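Long-range contacts in polyketide synthase type I (Bacillus amyloliquefaciens, PDB 5KKU), which probably dehydrates beta-hydroxyacyl intermediates, as the N-terminal dehydratase domain of a modular synthase in the difficidin assembly line: residues A[13-18]-A[66-71]; A[72-77]-A[91-96]; A[119-124]-A[270-275]. All coordinates share one frame; numbering follows the deposited sequence.

Contact 1 of 3, residues A[13-18]-A[66-71]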
ATOM      1  N   GLN A  13      11.125   9.202 -11.282  1.00 28.25           N
ATOM      2  CA  GLN A  13      10.087   8.276 -11.700  1.00 23.43           C
ATOM      3  C   GLN A  13       8.892   9.014 -12.279  1.00 25.12           C
ATOM      4  O   GLN A  13       8.588  10.058 -11.858  1.00 25.60           O
ATOM      5  CB  GLN A  13       9.651   7.437 -10.551  1.00 23.13           C
ATOM      6  CG  GLN A  13      10.684   6.481 -10.016  1.00 26.11           C
ATOM      7  CD  GLN A  13      10.890   5.323 -10.907  1.00 25.00           C
ATOM      8  OE1 GLN A  13      10.082   4.444 -10.951  1.00 28.23           O
ATOM      9  NE2 GLN A  13      11.922   5.360 -11.662  1.00 21.29           N
ATOM     10  N   LYS A  14       8.221   8.421 -13.238  1.00 28.62           N
ATOM     11  CA  LYS A  14       7.095   9.066 -13.875  1.00 30.13           C
ATOM     12  C   LYS A  14       5.758   8.421 -13.600  1.00 28.94           C
ATOM     13  O   LYS A  14       5.579   7.292 -13.852  1.00 36.68           O
ATOM     14  CB  LYS A  14       7.305   9.103 -15.366  1.00 27.06           C
ATOM     15  CG  LYS A  14       8.643   9.620 -15.781  1.00 24.93           C
ATOM     16  CD  LYS A  14       8.643   9.983 -17.231  1.00 34.06           C
ATOM     17  CE  LYS A  14       9.875  10.758 -17.599  1.00 33.87           C
ATOM     18  NZ  LYS A  14      11.095  10.057 -17.149  1.00 41.76           N
ATOM     19  N   ILE A  15       4.816   9.153 -13.072  1.00 26.72           N
ATOM     20  CA  ILE A  15       3.459   8.679 -12.912  1.00 22.70           C
ATOM     21  C   ILE A  15       2.526   9.449 -13.841  1.00 27.18           C
ATOM     22  O   ILE A  15       2.116  10.514 -13.550  1.00 26.82           O
ATOM     23  CB  ILE A  15       2.958   8.846 -11.484  1.00 22.69           C
ATOM     24  CG1 ILE A  15       3.793   8.076 -10.491  1.00 26.02           C
ATOM     25  CG2 ILE A  15       1.524   8.419 -11.370  1.00 24.73           C
ATOM     26  CD1 ILE A  15       3.991   6.623 -10.804  1.00 26.14           C
ATOM     27  N   SER A  16       2.212   8.887 -14.983  1.00 26.48           N
ATOM     28  CA  SER A  16       1.321   9.556 -15.905  1.00 27.89           C
ATOM     29  C   SER A  16      -0.149   9.334 -15.624  1.00 21.41           C
ATOM     30  O   SER A  16      -0.506   8.432 -14.952  1.00 25.04           O
ATOM     31  CB  SER A  16       1.649   9.165 -17.310  1.00 24.42           C
ATOM     32  OG  SER A  16       1.406   7.817 -17.508  1.00 30.14           O
ATOM     33  N   HIS A  17      -0.989  10.174 -16.171  1.00 24.65           N
ATOM     34  CA  HIS A  17      -2.429  10.097 -16.037  1.00 21.03           C
ATOM     35  C   HIS A  17      -2.987   8.784 -16.561  1.00 22.65           C
ATOM     36  O   HIS A  17      -3.972   8.332 -16.080  1.00 24.62           O
ATOM     37  CB  HIS A  17      -3.094  11.319 -16.718  1.00 21.61           C
ATOM     38  CG  HIS A  17      -4.562  11.424 -16.532  1.00 18.72           C
ATOM     39  ND1 HIS A  17      -5.133  11.643 -15.314  1.00 23.33           N
ATOM     40  CD2 HIS A  17      -5.577  11.340 -17.409  1.00 26.98           C
ATOM     41  CE1 HIS A  17      -6.433  11.697 -15.442  1.00 20.86           C
ATOM     42  NE2 HIS A  17      -6.732  11.500 -16.705  1.00 27.51           N
ATOM     43  N   THR A  18      -2.327   8.186 -17.545  1.00 18.35           N
ATOM     44  CA  THR A  18      -2.712   6.929 -18.141  1.00 22.62           C
ATOM     45  C   THR A  18      -2.185   5.684 -17.450  1.00 26.98           C
ATOM     46  O   THR A  18      -2.474   4.591 -17.826  1.00 28.75           O
ATOM     47  CB  THR A  18      -2.390   6.824 -19.632  1.00 26.41           C
ATOM     48  OG1 THR A  18      -1.025   7.068 -19.844  1.00 30.26           O
ATOM     49  CG2 THR A  18      -3.196   7.800 -20.405  1.00 23.75           C
ATOM     50  N   VAL A  66      -0.400  11.523  -4.676  1.00 23.08           N
ATOM     51  CA  VAL A  66      -0.057  11.840  -6.045  1.00 16.80           C
ATOM     52  C   VAL A  66      -1.318  11.789  -6.911  1.00 26.02           C
ATOM     53  O   VAL A  66      -1.842  10.750  -7.152  1.00 18.12           O
ATOM     54  CB  VAL A  66       1.020  10.900  -6.606  1.00 22.05           C
ATOM     55  CG1 VAL A  66       1.164  11.030  -8.098  1.00 22.68           C
ATOM     56  CG2 VAL A  66       2.348  11.113  -5.935  1.00 21.38           C
ATOM     57  N   VAL A  67      -1.801  12.944  -7.342  1.00 24.39           N
ATOM     58  CA  VAL A  67      -2.985  13.078  -8.167  1.00 22.92           C
ATOM     59  C   VAL A  67      -2.638  13.429  -9.612  1.00 26.61           C
ATOM     60  O   VAL A  67      -1.911  14.322  -9.847  1.00 21.85           O
ATOM     61  CB  VAL A  67      -3.931  14.113  -7.577  1.00 19.09           C
ATOM     62  CG1 VAL A  67      -5.032  14.511  -8.529  1.00 24.26           C
ATOM     63  CG2 VAL A  67      -4.516  13.611  -6.295  1.00 22.49           C
ATOM     64  N   THR A  68      -3.278  12.765 -10.553  1.00 20.04           N
ATOM     65  CA  THR A  68      -3.111  13.088 -11.960  1.00 22.56           C
ATOM     66  C   THR A  68      -4.332  13.684 -12.588  1.00 24.23           C
ATOM     67  O   THR A  68      -5.385  13.607 -12.057  1.00 23.92           O
ATOM     68  CB  THR A  68      -2.619  11.906 -12.812  1.00 16.41           C
ATOM     69  OG1 THR A  68      -3.645  10.935 -12.956  1.00 25.21           O
ATOM     70  CG2 THR A  68      -1.498  11.273 -12.187  1.00 18.27           C
ATOM     71  N   SER A  69      -4.174  14.253 -13.754  1.00 23.63           N
ATOM     72  CA  SER A  69      -5.233  14.895 -14.464  1.00 20.61           C
ATOM     73  C   SER A  69      -5.059  14.729 -15.968  1.00 25.58           C
ATOM     74  O   SER A  69      -4.013  14.394 -16.410  1.00 22.54           O
ATOM     75  CB  SER A  69      -5.247  16.360 -14.081  1.00 24.65           C
ATOM     76  OG  SER A  69      -6.133  17.120 -14.822  1.00 27.39           O
ATOM     77  N   GLU A  70      -6.096  14.953 -16.750  1.00 26.70           N
ATOM     78  CA  GLU A  70      -5.937  15.118 -18.162  1.00 26.87           C
ATOM     79  C   GLU A  70      -4.994  16.264 -18.486  1.00 30.62           C
ATOM     80  O   GLU A  70      -4.313  16.241 -19.472  1.00 25.54           O
ATOM     81  CB  GLU A  70      -7.262  15.333 -18.823  1.00 28.19           C
ATOM     82  CG  GLU A  70      -8.073  14.077 -18.852  1.00 35.49           C
ATOM     83  CD  GLU A  70      -7.695  13.144 -19.976  1.00 43.45           C
ATOM     84  OE1 GLU A  70      -6.962  13.591 -20.867  1.00 47.69           O
ATOM     85  OE2 GLU A  70      -8.142  11.989 -19.975  1.00 42.48           O
ATOM     86  N   GLU A  71      -5.009  17.270 -17.630  1.00 28.41           N
ATOM     87  CA  GLU A  71      -4.224  18.448 -17.786  1.00 25.48           C
ATOM     88  C   GLU A  71      -2.754  18.285 -17.434  1.00 30.13           C
ATOM     89  O   GLU A  71      -1.970  19.036 -17.904  1.00 33.45           O
ATOM     90  CB  GLU A  71      -4.797  19.556 -16.947  1.00 25.46           C
ATOM     91  CG  GLU A  71      -6.204  19.990 -17.266  1.00 31.97           C
ATOM     92  CD  GLU A  71      -6.441  20.194 -18.727  1.00 41.44           C
ATOM     93  OE1 GLU A  71      -5.856  21.108 -19.271  1.00 50.25           O
ATOM     94  OE2 GLU A  71      -7.181  19.437 -19.347  1.00 42.64           O
TER
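Residues 13-18 run off the end of a strand into a loop. Residues 66-71 begin on a short, weakly bonded strand and are otherwise loop. The two backbones come nearest at His-17 and Thr-68, with CA atoms 5.1 Å apart. His-17 carries most of the contact. Its CG is anti to the backbone N (chi1 -174°), which swings the ring over to residues 66-71. There His-17 ND1 and Thr-68 OG1 share a hydrogen bond of 2.9 Å, made at the ring edge. This bond fixes the turn of the ring. One ring face lies on the peptide link between Ser-69 and Glu-70, with Glu-70 N 3.4 Å above the ring plane and over its centre. The Glu-70 chain bends at chi2, and the Glu-70 and His-17 side chains cross at about a right angle. Glu-70 OE2 stays 3.6 Å from His-17 NE2. Deeper in, Ile-15 CG2 meets Val-66 CG1 at 4.2 Å. Thr-68 lies about 10 Å, side chain to side chain, from His-25, the predicted proton acceptor of this N-terminal hotdog fold. Asp-73 OD1 accepts from His-17 N. Strand 73-83 flanks residues 13-15, and strand 30-33 packs on Ile-15, Val-66 and Thr-68.

Contact 2 of 3, residues A[72-77]-A[91-96]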
ATOM      1  N   PHE A  72      -2.414  17.340 -16.564  1.00 23.13           N
ATOM      2  CA  PHE A  72      -1.032  17.105 -16.136  1.00 27.13           C
ATOM      3  C   PHE A  72      -0.669  15.699 -15.683  1.00 24.92           C
ATOM      4  O   PHE A  72      -1.415  15.024 -15.089  1.00 25.76           O
ATOM      5  CB  PHE A  72      -0.579  18.090 -15.054  1.00 25.65           C
ATOM      6  CG  PHE A  72      -1.479  18.153 -13.888  1.00 27.25           C
ATOM      7  CD1 PHE A  72      -1.361  17.258 -12.881  1.00 26.91           C
ATOM      8  CD2 PHE A  72      -2.476  19.066 -13.837  1.00 25.75           C
ATOM      9  CE1 PHE A  72      -2.192  17.286 -11.815  1.00 22.22           C
ATOM     10  CE2 PHE A  72      -3.318  19.105 -12.794  1.00 25.61           C
ATOM     11  CZ  PHE A  72      -3.169  18.216 -11.774  1.00 26.76           C
ATOM     12  N   ASP A  73       0.534  15.278 -15.943  1.00 23.97           N
ATOM     13  CA  ASP A  73       1.046  14.069 -15.356  1.00 24.89           C
ATOM     14  C   ASP A  73       1.823  14.411 -14.095  1.00 28.64           C
ATOM     15  O   ASP A  73       1.728  15.500 -13.601  1.00 30.82           O
ATOM     16  CB  ASP A  73       1.939  13.348 -16.334  1.00 24.16           C
ATOM     17  CG  ASP A  73       1.234  12.957 -17.585  1.00 28.15           C
ATOM     18  OD1 ASP A  73       0.069  12.617 -17.533  1.00 30.12           O
ATOM     19  OD2 ASP A  73       1.854  12.968 -18.615  1.00 26.01           O
ATOM     20  N   LYS A  74       2.605  13.498 -13.572  1.00 25.27           N
ATOM     21  CA  LYS A  74       3.470  13.803 -12.465  1.00 27.31           C
ATOM     22  C   LYS A  74       4.855  13.247 -12.634  1.00 25.33           C
ATOM     23  O   LYS A  74       5.014  12.191 -13.106  1.00 23.52           O
ATOM     24  CB  LYS A  74       2.886  13.323 -11.159  1.00 27.75           C
ATOM     25  CG  LYS A  74       1.666  14.036 -10.727  1.00 27.35           C
ATOM     26  CD  LYS A  74       1.938  15.458 -10.406  1.00 28.39           C
ATOM     27  CE  LYS A  74       1.370  15.762  -9.066  1.00 29.63           C
ATOM     28  NZ  LYS A  74      -0.090  15.977  -9.088  1.00 35.14           N
ATOM     29  N   HIS A  75       5.845  14.000 -12.220  1.00 26.22           N
ATOM     30  CA  HIS A  75       7.188  13.517 -12.046  1.00 25.63           C
ATOM     31  C   HIS A  75       7.506  13.384 -10.613  1.00 28.23           C
ATOM     32  O   HIS A  75       7.326  14.277  -9.880  1.00 29.92           O
ATOM     33  CB  HIS A  75       8.205  14.439 -12.697  1.00 26.84           C
ATOM     34  CG  HIS A  75       8.309  14.270 -14.167  1.00 30.41           C
ATOM     35  ND1 HIS A  75       9.256  14.903 -14.910  1.00 30.23           N
ATOM     36  CD2 HIS A  75       7.570  13.556 -15.031  1.00 28.49           C
ATOM     37  CE1 HIS A  75       9.107  14.582 -16.168  1.00 27.14           C
ATOM     38  NE2 HIS A  75       8.096  13.758 -16.268  1.00 26.99           N
ATOM     39  N   LEU A  76       8.010  12.262 -10.198  1.00 25.98           N
ATOM     40  CA  LEU A  76       8.376  12.037  -8.829  1.00 22.54           C
ATOM     41  C   LEU A  76       9.890  12.041  -8.646  1.00 25.96           C
ATOM     42  O   LEU A  76      10.612  11.602  -9.465  1.00 29.10           O
ATOM     43  CB  LEU A  76       7.794  10.705  -8.379  1.00 25.43           C
ATOM     44  CG  LEU A  76       6.350  10.671  -7.934  1.00 24.91           C
ATOM     45  CD1 LEU A  76       5.409  11.259  -8.952  1.00 16.01           C
ATOM     46  CD2 LEU A  76       5.943   9.288  -7.520  1.00 20.39           C
ATOM     47  N   TYR A  77      10.372  12.568  -7.553  1.00 28.34           N
ATOM     48  CA  TYR A  77      11.793  12.587  -7.257  1.00 27.25           C
ATOM     49  C   TYR A  77      12.101  11.775  -5.992  1.00 26.29           C
ATOM     50  O   TYR A  77      11.747  12.158  -4.926  1.00 28.60           O
ATOM     51  CB  TYR A  77      12.298  14.017  -7.138  1.00 23.78           C
ATOM     52  CG  TYR A  77      12.009  14.892  -8.316  1.00 30.73           C
ATOM     53  CD1 TYR A  77      12.661  14.714  -9.488  1.00 29.87           C
ATOM     54  CD2 TYR A  77      11.075  15.891  -8.254  1.00 29.86           C
ATOM     55  CE1 TYR A  77      12.405  15.499 -10.561  1.00 28.71           C
ATOM     56  CE2 TYR A  77      10.824  16.691  -9.326  1.00 30.83           C
ATOM     57  CZ  TYR A  77      11.502  16.474 -10.482  1.00 31.99           C
ATOM     58  OH  TYR A  77      11.293  17.223 -11.561  1.00 31.29           O
ATOM     59  N   ILE A  91      10.249  11.019  -1.092  1.00 29.49           N
ATOM     60  CA  ILE A  91       9.645  11.163  -2.388  1.00 24.93           C
ATOM     61  C   ILE A  91       8.859  12.459  -2.510  1.00 29.68           C
ATOM     62  O   ILE A  91       7.983  12.759  -1.753  1.00 27.33           O
ATOM     63  CB  ILE A  91       8.750   9.992  -2.701  1.00 25.82           C
ATOM     64  CG1 ILE A  91       9.506   8.699  -2.599  1.00 21.64           C
ATOM     65  CG2 ILE A  91       8.130  10.176  -4.062  1.00 26.53           C
ATOM     66  CD1 ILE A  91       8.664   7.525  -2.891  1.00 22.21           C
ATOM     67  N   THR A  92       9.185  13.253  -3.490  1.00 29.01           N
ATOM     68  CA  THR A  92       8.402  14.419  -3.767  1.00 26.92           C
ATOM     69  C   THR A  92       7.911  14.316  -5.187  1.00 26.62           C
ATOM     70  O   THR A  92       8.305  13.455  -5.878  1.00 24.55           O
ATOM     71  CB  THR A  92       9.211  15.708  -3.585  1.00 24.39           C
ATOM     72  OG1 THR A  92      10.332  15.682  -4.436  1.00 27.66           O
ATOM     73  CG2 THR A  92       9.642  15.831  -2.236  1.00 22.29           C
ATOM     74  N   SER A  93       7.095  15.256  -5.608  1.00 27.23           N
ATOM     75  CA  SER A  93       6.576  15.245  -6.952  1.00 27.59           C
ATOM     76  C   SER A  93       6.167  16.584  -7.512  1.00 25.23           C
ATOM     77  O   SER A  93       5.955  17.516  -6.809  1.00 23.18           O
ATOM     78  CB  SER A  93       5.418  14.284  -7.059  1.00 21.42           C
ATOM     79  OG  SER A  93       4.495  14.528  -6.079  1.00 27.12           O
ATOM     80  N   GLU A  94       5.988  16.640  -8.807  1.00 22.36           N
ATOM     81  CA  GLU A  94       5.745  17.865  -9.496  1.00 22.66           C
ATOM     82  C   GLU A  94       4.910  17.646 -10.704  1.00 23.54           C
ATOM     83  O   GLU A  94       4.965  16.610 -11.240  1.00 21.58           O
ATOM     84  CB  GLU A  94       7.092  18.397  -9.926  1.00 33.07           C
ATOM     85  CG  GLU A  94       7.143  19.733 -10.571  1.00 28.52           C
ATOM     86  CD  GLU A  94       8.361  19.903 -11.434  1.00 27.64           C
ATOM     87  OE1 GLU A  94       9.376  19.297 -11.172  1.00 29.38           O
ATOM     88  OE2 GLU A  94       8.294  20.680 -12.366  1.00 31.92           O
ATOM     89  N   LYS A  95       4.145  18.644 -11.118  1.00 18.87           N
ATOM     90  CA  LYS A  95       3.365  18.526 -12.323  1.00 22.49           C
ATOM     91  C   LYS A  95       4.281  18.448 -13.570  1.00 30.15           C
ATOM     92  O   LYS A  95       5.314  19.078 -13.617  1.00 26.97           O
ATOM     93  CB  LYS A  95       2.394  19.677 -12.458  1.00 24.99           C
ATOM     94  CG  LYS A  95       1.071  19.559 -11.755  1.00 26.23           C
ATOM     95  CD  LYS A  95       0.233  20.803 -12.043  1.00 31.24           C
ATOM     96  CE  LYS A  95      -0.818  21.169 -11.011  1.00 22.94           C
ATOM     97  NZ  LYS A  95      -0.306  21.513  -9.679  1.00 21.69           N
ATOM     98  N   ALA A  96       3.898  17.678 -14.560  1.00 25.20           N
ATOM     99  CA  ALA A  96       4.599  17.674 -15.825  1.00 26.71           C
ATOM    100  C   ALA A  96       3.624  17.526 -16.958  1.00 24.81           C
ATOM    101  O   ALA A  96       2.524  17.159 -16.757  1.00 30.38           O
ATOM    102  CB  ALA A  96       5.604  16.570 -15.863  1.00 25.32           C
TER
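Tyr-77 has CG beside its backbone N (chi1 -54°), and Glu-94 has CG anti to its own (chi1 -175°). Their ends therefore meet on one face of the sheet. Tyr-77 OH donates to Glu-94 OE1 over 2.9 Å. The oxygen lies at the ring edge, in its plane, and the carboxylate is nearly coplanar with the ring. The hydroxyl reaches it from above the carboxylate plane. Glu-94 OE2 is taken by Gly-103 N, so both oxygens are held. Phe-72 adopts the crowded first torsion, with CG between N and the carbonyl carbon (chi1 53°). This lays its ring beneath the aliphatic chain of Lys-95, where Lys-95 CD sits 3.8 Å from the Phe-72 ring centroid in a CH-pi contact. On the face of Tyr-77 and Glu-94, Ala-96 CB rests over the centre of the His-75 ring, also as a CH-pi contact, 3.7 Å above its plane.

The segments belong to the antiparallel hairpin of strands 73-83 and 86-97 in the N-terminal hotdog fold. Asp-73/Ala-96, His-75/Glu-94 and Tyr-77/Thr-92 are hydrogen-bonded pairs. The shortest bond is Tyr-77 N to Thr-92 O, 2.8 Å. Leu-76 and Ser-93 form a non-hydrogen-bonded pair with CA atoms only 4.1 Å apart, and Leu-76 CD1 touches Ser-93 CB at 3.6 Å. On this other face Leu-76 and Ile-91 pack against helix 37-49, the helix that the sheet wraps. Ser-93 OG is hydrogen-bonded to Asn-109 OD1. Lys-74 CD lies 3.3 Å from Glu-94 O, and Lys-74 NZ goes on to Val-67 O.

Contact 3 of 3, residues A[119-124]-A[270-275]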
ATOM      1  N   ASP A 119      17.922  -9.989   8.846  1.00 55.54           N
ATOM      2  CA  ASP A 119      17.252 -10.814   9.844  1.00 50.80           C
ATOM      3  C   ASP A 119      16.098 -11.598   9.229  1.00 49.44           C
ATOM      4  O   ASP A 119      15.416 -11.111   8.327  1.00 51.64           O
ATOM      5  CB  ASP A 119      16.743  -9.949  10.999  1.00 49.05           C
ATOM      6  CG  ASP A 119      17.855  -9.509  11.932  1.00 64.55           C
ATOM      7  OD1 ASP A 119      18.283 -10.324  12.775  1.00 65.41           O
ATOM      8  OD2 ASP A 119      18.301  -8.348  11.821  1.00 65.62           O
ATOM      9  N   ALA A 120      15.885 -12.813   9.722  1.00 46.58           N
ATOM     10  CA  ALA A 120      14.843 -13.642   9.235  1.00 41.99           C
ATOM     11  C   ALA A 120      13.467 -13.213   9.663  1.00 41.49           C
ATOM     12  O   ALA A 120      13.295 -12.490  10.605  1.00 44.31           O
ATOM     13  CB  ALA A 120      15.123 -15.033   9.727  1.00 40.51           C
ATOM     14  N   PRO A 121      12.446 -13.724   8.852  1.00 40.92           N
ATOM     15  CA  PRO A 121      11.100 -13.362   9.296  1.00 38.03           C
ATOM     16  C   PRO A 121      10.755 -13.796  10.689  1.00 35.56           C
ATOM     17  O   PRO A 121      11.129 -14.832  11.127  1.00 37.67           O
ATOM     18  CB  PRO A 121      10.214 -14.097   8.314  1.00 34.09           C
ATOM     19  CG  PRO A 121      10.957 -14.038   7.074  1.00 36.87           C
ATOM     20  CD  PRO A 121      12.269 -14.484   7.521  1.00 31.16           C
ATOM     21  N   ARG A 122       9.981 -12.969  11.346  1.00 35.49           N
ATOM     22  CA  ARG A 122       9.576 -13.215  12.702  1.00 37.39           C
ATOM     23  C   ARG A 122       8.167 -13.784  12.801  1.00 42.13           C
ATOM     24  O   ARG A 122       7.741 -14.172  13.847  1.00 45.25           O
ATOM     25  CB  ARG A 122       9.656 -11.932  13.493  1.00 40.43           C
ATOM     26  CG  ARG A 122      10.996 -11.709  14.177  1.00 47.26           C
ATOM     27  CD  ARG A 122      11.018 -10.382  14.909  1.00 51.93           C
ATOM     28  NE  ARG A 122      12.302 -10.157  15.543  1.00 60.34           N
ATOM     29  CZ  ARG A 122      13.058 -11.126  16.037  1.00 62.10           C
ATOM     30  NH1 ARG A 122      12.642 -12.362  15.988  1.00 60.86           N
ATOM     31  NH2 ARG A 122      14.237 -10.865  16.567  1.00 61.64           N
ATOM     32  N   ALA A 123       7.464 -13.819  11.673  1.00 32.85           N
ATOM     33  CA  ALA A 123       6.104 -14.340  11.634  1.00 39.91           C
ATOM     34  C   ALA A 123       6.090 -15.814  11.243  1.00 34.62           C
ATOM     35  O   ALA A 123       6.493 -16.176  10.138  1.00 30.16           O
ATOM     36  CB  ALA A 123       5.251 -13.525  10.674  1.00 25.56           C
ATOM     37  N   LYS A 124       5.622 -16.659  12.157  1.00 33.55           N
ATOM     38  CA  LYS A 124       5.554 -18.095  11.909  1.00 33.73           C
ATOM     39  C   LYS A 124       4.575 -18.415  10.786  1.00 37.50           C
ATOM     40  O   LYS A 124       3.556 -17.743  10.627  1.00 37.54           O
ATOM     41  CB  LYS A 124       5.154 -18.840  13.184  1.00 45.30           C
ATOM     42  CG  LYS A 124       6.014 -18.508  14.393  1.00 47.88           C
ATOM     43  CD  LYS A 124       5.160 -18.127  15.591  1.00 53.26           C
ATOM     44  CE  LYS A 124       5.063 -16.618  15.743  1.00 55.53           C
ATOM     45  NZ  LYS A 124       4.878 -16.214  17.164  1.00 56.04           N
ATOM     46  N   GLY A 270       2.285 -21.461   2.888  1.00 24.01           N
ATOM     47  CA  GLY A 270       2.542 -20.950   4.202  1.00 23.67           C
ATOM     48  C   GLY A 270       3.843 -20.249   4.452  1.00 23.13           C
ATOM     49  O   GLY A 270       4.146 -20.005   5.551  1.00 28.94           O
ATOM     50  N   ASN A 271       4.611 -19.924   3.443  1.00 25.24           N
ATOM     51  CA  ASN A 271       5.797 -19.120   3.592  1.00 28.97           C
ATOM     52  C   ASN A 271       5.511 -17.650   3.750  1.00 28.38           C
ATOM     53  O   ASN A 271       4.608 -17.164   3.167  1.00 26.10           O
ATOM     54  CB  ASN A 271       6.672 -19.296   2.373  1.00 33.63           C
ATOM     55  CG  ASN A 271       7.019 -20.723   2.114  1.00 28.00           C
ATOM     56  OD1 ASN A 271       7.515 -21.408   2.981  1.00 27.32           O
ATOM     57  ND2 ASN A 271       6.737 -21.178   0.935  1.00 27.47           N
ATOM     58  N   VAL A 272       6.293 -16.981   4.573  1.00 28.80           N
ATOM     59  CA  VAL A 272       6.245 -15.538   4.698  1.00 22.64           C
ATOM     60  C   VAL A 272       6.726 -14.783   3.446  1.00 24.86           C
ATOM     61  O   VAL A 272       7.843 -14.862   3.085  1.00 27.23           O
ATOM     62  CB  VAL A 272       6.953 -15.064   5.971  1.00 25.78           C
ATOM     63  CG1 VAL A 272       7.080 -13.558   5.996  1.00 29.69           C
ATOM     64  CG2 VAL A 272       6.201 -15.511   7.196  1.00 23.52           C
ATOM     65  N   LEU A 273       5.865 -14.019   2.816  1.00 21.73           N
ATOM     66  CA  LEU A 273       6.286 -13.244   1.671  1.00 25.29           C
ATOM     67  C   LEU A 273       6.627 -11.843   2.105  1.00 26.75           C
ATOM     68  O   LEU A 273       7.594 -11.320   1.651  1.00 23.19           O
ATOM     69  CB  LEU A 273       5.298 -13.223   0.504  1.00 20.19           C
ATOM     70  CG  LEU A 273       4.501 -14.445   0.120  1.00 21.95           C
ATOM     71  CD1 LEU A 273       3.278 -14.116  -0.683  1.00 21.48           C
ATOM     72  CD2 LEU A 273       5.312 -15.522  -0.542  1.00 27.80           C
ATOM     73  N   ALA A 274       5.833 -11.283   2.985  1.00 18.80           N
ATOM     74  CA  ALA A 274       6.049  -9.975   3.488  1.00 20.29           C
ATOM     75  C   ALA A 274       5.539  -9.749   4.910  1.00 23.89           C
ATOM     76  O   ALA A 274       4.651 -10.385   5.338  1.00 18.31           O
ATOM     77  CB  ALA A 274       5.444  -8.991   2.532  1.00 21.85           C
ATOM     78  N   GLU A 275       6.089  -8.782   5.608  1.00 24.00           N
ATOM     79  CA  GLU A 275       5.659  -8.421   6.921  1.00 22.49           C
ATOM     80  C   GLU A 275       5.399  -6.942   7.027  1.00 25.71           C
ATOM     81  O   GLU A 275       6.196  -6.138   6.585  1.00 26.25           O
ATOM     82  CB  GLU A 275       6.706  -8.794   7.953  1.00 22.58           C
ATOM     83  CG  GLU A 275       6.903 -10.254   8.246  1.00 20.44           C
ATOM     84  CD  GLU A 275       7.727 -10.460   9.481  1.00 34.30           C
ATOM     85  OE1 GLU A 275       8.802  -9.947   9.546  1.00 33.13           O
ATOM     86  OE2 GLU A 275       7.283 -11.087  10.407  1.00 37.69           O
TER
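The carboxylate of Glu-275 is the flat group at the centre of this contact. Arg-122 N and Ala-123 N both stand above the same face of it, well out of its plane. Ala-123 CB lies closer to that plane, 3.2 Å from Glu-275 OE2. The contact ties the two halves of the double-hotdog fold of these dehydratases. Residues 119-124 form a loop at the end of the predicted N-terminal hotdog, and residues 270-275 open strand 272-283 of the C-terminal one.

A classic beta bulge shapes the strand side. Leu-273 and Ala-274 both face Ile-265 of strand 258-266. Val-272 and Glu-275, on either side of the bulge, both point at the loop. Glu-275 has CG beside the backbone N (chi1 -71°) and runs extended from there, so its carboxylate reaches the loop backbone. Arg-122 N gives Glu-275 OE2 a weak hydrogen bond of 3.4 Å. Ala-123 N is 3.0 Å from the same Glu-275 OE2. The stronger polar partners are on OE1, which forms a salt bridge with Arg-226 NH2 and a hydrogen bond with Tyr-230 OH. These probably keep the acid charged and hold it in position. The Arg-122 side chain leads away from the carboxylate, with Arg-122 NE 6.9 Å from Glu-275 OE1.

Val-272 makes the apolar part of the contact. Val-272 CG1 is anti to the backbone N (chi1 172°) and meets the Pro-121 ring, with Pro-121 CB 3.9 Å away. The two side chains slide past each other in opposite directions. Tyr-230 touches both of them. The other methyl, Val-272 CG2, lies 4.1 Å from Ala-123 CB. It also presses on the carbonyl of that residue, with Val-272 CG2 only 3.0 Å from Ala-123 O.

Overall arrangement
Contacts 1 and 2 lie side by side in the N-terminal hotdog, with centres about 8 Å apart. They share strand 73-83: contact 2 pairs it with strand 86-97, while residues 13-15 of contact 1 bond along it. Several hydrogen bonds join them directly, among them Leu-76 N to Gln-13 O. Contact 3 is on the opposite side of the chain's centre, about 34 Å from either contact, centre to centre. Contact 2 is buried and rests on regular backbone pairing. Contact 1 is partly buried and depends on one histidine where strands give way to loops. Contact 3 is a surface contact between the two hotdogs, where a carboxylate faces loop backbone beside small apolar groups.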